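Local coordinates for protein superoxide dismutase [Mn/Fe] (Aeropyrum pernix, PDB 3AK3) that probably converts superoxide radicals to oxygen and hydrogen peroxide at one iron or manganese ion per subunit, with iron(III) bound in this structure, at residues B[128-133]-B[163-168]. Sequence-based numbering, arbitrary orientation.
Sequences VGWGVL and VIDVWE. With FE (Fe (III) ion), chain G.
G129 O accepts a hydrogen bond from V166 N at 2.9 Å, while W167 CD1 comes up to the same oxygen near the plane of its indole. Two further backbone bonds, I164 N to G131 O and G131 N to I164 O, join antiparallel strands 129-136 and 159-165 in the C-terminal domain of the iron/manganese superoxide dismutase fold, where the second strand runs out into the metal site. D165, opposite W130 in a non-hydrogen-bonded pair, binds iron(III) through OD2 at 2.0 Å; H31, H79, H169 and two waters complete the six ligands. Its second oxygen, OD1, closes an Asx turn by accepting W167 N at 3.0 Å from above the carboxylate plane, and takes a weak bond from the iron-bound water 1. With CG turned anti to the backbone N (chi1 -173°), the carboxylate stacks on the W130 indole at only 18° between planes, and D165 CB sits over the six-membered ring, 3.4 Å from W130 CZ3. V163 CG2 packs against the same end of W130. From the loop that follows strand 159-165, W167 directs its edge to the face of W130 in an offset edge-to-face pair, planes at 65°. The V128 isopropyl group covers one face of W167; water 1 lies above the opposite face, displaced toward the rim. W167 NE1 donates a hydrogen bond to K149 O. Replacing W167 with an alanine would probably deprive K149 O of this donor, open a gap beside V128 and leave W130 and water 1 without their indole neighbour. Beyond the turn, E168 OE2 hydrogen-bonds ND1 of H169 of the second subunit, the counterpart of an iron ligand, so the bond probably ties the two metal sites together through the interface. V128 CG2 stands 3.6 Å from the centroid of the six-membered ring of W167, almost on the ring normal.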
loop_
_atom_site.group_PDB
_atom_site.type_symbol
_atom_site.label_atom_id
_atom_site.label_comp_id
_atom_site.label_asym_id
_atom_site.label_seq_id
_atom_site.Cartn_x
_atom_site.Cartn_y
_atom_site.Cartn_z
ATOM N N VAL B 128 -8.760 3.315 -6.879
ATOM C CA VAL B 128 -10.004 2.602 -6.651
ATOM C C VAL B 128 -10.155 2.210 -5.197
ATOM O O VAL B 128 -9.161 2.018 -4.486
ATOM C CB VAL B 128 -10.123 1.371 -7.541
ATOM C CG1 VAL B 128 -10.218 1.794 -9.012
ATOM C CG2 VAL B 128 -8.953 0.416 -7.304
ATOM N N GLY B 129 -11.399 2.098 -4.746
ATOM C CA GLY B 129 -11.648 1.819 -3.354
ATOM C C GLY B 129 -13.095 2.004 -2.971
ATOM O O GLY B 129 -13.982 1.863 -3.815
ATOM N N TRP B 130 -13.307 2.324 -1.700
ATOM C CA TRP B 130 -14.621 2.412 -1.077
ATOM C C TRP B 130 -14.705 3.594 -0.138
ATOM O O TRP B 130 -13.723 3.949 0.522
ATOM C CB TRP B 130 -14.907 1.161 -0.236
ATOM C CG TRP B 130 -14.779 -0.106 -0.981
ATOM C CD1 TRP B 130 -13.622 -0.746 -1.322
ATOM C CD2 TRP B 130 -15.847 -0.914 -1.487
ATOM N NE1 TRP B 130 -13.897 -1.898 -2.009
ATOM C CE2 TRP B 130 -15.258 -2.031 -2.125
ATOM C CE3 TRP B 130 -17.246 -0.804 -1.465
ATOM C CZ2 TRP B 130 -16.012 -3.029 -2.737
ATOM C CZ3 TRP B 130 -18.000 -1.804 -2.063
ATOM C CH2 TRP B 130 -17.381 -2.897 -2.703
ATOM N N GLY B 131 -15.893 4.185 -0.047
ATOM C CA GLY B 131 -16.241 4.990 1.100
ATOM C C GLY B 131 -16.986 4.100 2.079
ATOM O O GLY B 131 -17.819 3.274 1.669
ATOM N N VAL B 132 -16.669 4.235 3.366
ATOM C CA VAL B 132 -17.149 3.299 4.388
ATOM C C VAL B 132 -17.663 4.039 5.611
ATOM O O VAL B 132 -16.969 4.889 6.182
ATOM C CB VAL B 132 -16.021 2.328 4.830
ATOM C CG1 VAL B 132 -16.477 1.389 5.935
ATOM C CG2 VAL B 132 -15.510 1.508 3.650
ATOM N N LEU B 133 -18.894 3.717 6.000
ATOM C CA LEU B 133 -19.422 4.108 7.283
ATOM C C LEU B 133 -19.384 2.875 8.173
ATOM O O LEU B 133 -19.976 1.844 7.847
ATOM C CB LEU B 133 -20.862 4.609 7.157
ATOM C CG LEU B 133 -21.554 4.917 8.483
ATOM C CD1 LEU B 133 -20.899 6.107 9.196
ATOM C CD2 LEU B 133 -23.060 5.156 8.298
ATOM N N VAL B 163 -21.468 0.938 2.740
ATOM C CA VAL B 163 -20.300 1.085 1.885
ATOM C C VAL B 163 -20.713 1.526 0.496
ATOM O O VAL B 163 -21.802 1.162 0.012
ATOM C CB VAL B 163 -19.427 -0.217 1.812
ATOM C CG1 VAL B 163 -18.998 -0.648 3.206
ATOM C CG2 VAL B 163 -20.136 -1.364 1.057
ATOM N N ILE B 164 -19.845 2.313 -0.134
ATOM C CA ILE B 164 -20.022 2.676 -1.538
ATOM C C ILE B 164 -18.788 2.273 -2.339
ATOM O O ILE B 164 -17.654 2.645 -2.008
ATOM C CB ILE B 164 -20.372 4.180 -1.764
ATOM C CG1 ILE B 164 -20.713 4.407 -3.244
ATOM C CG2 ILE B 164 -19.266 5.103 -1.223
ATOM C CD1 ILE B 164 -20.927 5.864 -3.651
ATOM N N ASP B 165 -19.011 1.507 -3.393
ATOM C CA ASP B 165 -17.941 1.087 -4.266
ATOM C C ASP B 165 -17.627 2.221 -5.217
ATOM O O ASP B 165 -18.487 2.651 -5.991
ATOM C CB ASP B 165 -18.378 -0.182 -5.007
ATOM C CG ASP B 165 -17.280 -0.822 -5.832
ATOM O OD1 ASP B 165 -16.127 -0.338 -5.896
ATOM O OD2 ASP B 165 -17.606 -1.846 -6.458
ATOM N N VAL B 166 -16.409 2.743 -5.129
ATOM C CA VAL B 166 -15.951 3.742 -6.081
ATOM C C VAL B 166 -14.786 3.259 -6.948
ATOM O O VAL B 166 -14.017 4.059 -7.488
ATOM C CB VAL B 166 -15.645 5.118 -5.420
ATOM C CG1 VAL B 166 -16.933 5.764 -4.907
ATOM C CG2 VAL B 166 -14.577 4.996 -4.309
ATOM N N TRP B 167 -14.663 1.940 -7.107
ATOM C CA TRP B 167 -13.869 1.426 -8.226
ATOM C C TRP B 167 -14.476 1.906 -9.543
ATOM O O TRP B 167 -15.694 2.127 -9.631
ATOM C CB TRP B 167 -13.853 -0.089 -8.239
ATOM C CG TRP B 167 -12.974 -0.751 -7.188
ATOM C CD1 TRP B 167 -13.066 -0.641 -5.827
ATOM C CD2 TRP B 167 -11.916 -1.680 -7.449
ATOM N NE1 TRP B 167 -12.101 -1.436 -5.221
ATOM C CE2 TRP B 167 -11.392 -2.084 -6.198
ATOM C CE3 TRP B 167 -11.360 -2.215 -8.623
ATOM C CZ2 TRP B 167 -10.333 -3.003 -6.089
ATOM C CZ3 TRP B 167 -10.304 -3.134 -8.511
ATOM C CH2 TRP B 167 -9.805 -3.509 -7.251
ATOM N N GLU B 168 -13.639 2.066 -10.558
ATOM C CA GLU B 168 -14.098 2.619 -11.828
ATOM C C GLU B 168 -15.188 1.753 -12.449
ATOM O O GLU B 168 -16.148 2.277 -13.003
ATOM C CB GLU B 168 -12.926 2.850 -12.771
ATOM C CG GLU B 168 -11.963 3.901 -12.216
ATOM C CD GLU B 168 -10.759 4.147 -13.092
ATOM O OE1 GLU B 168 -10.204 3.182 -13.669
ATOM O OE2 GLU B 168 -10.364 5.327 -13.184
HETATM FE FE FE G . -16.745 -3.478 -7.244
HETATM O O HOH W 1 -14.927 -3.012 -6.363
HETATM O O HOH W 2 -15.815 -5.390 -7.995
#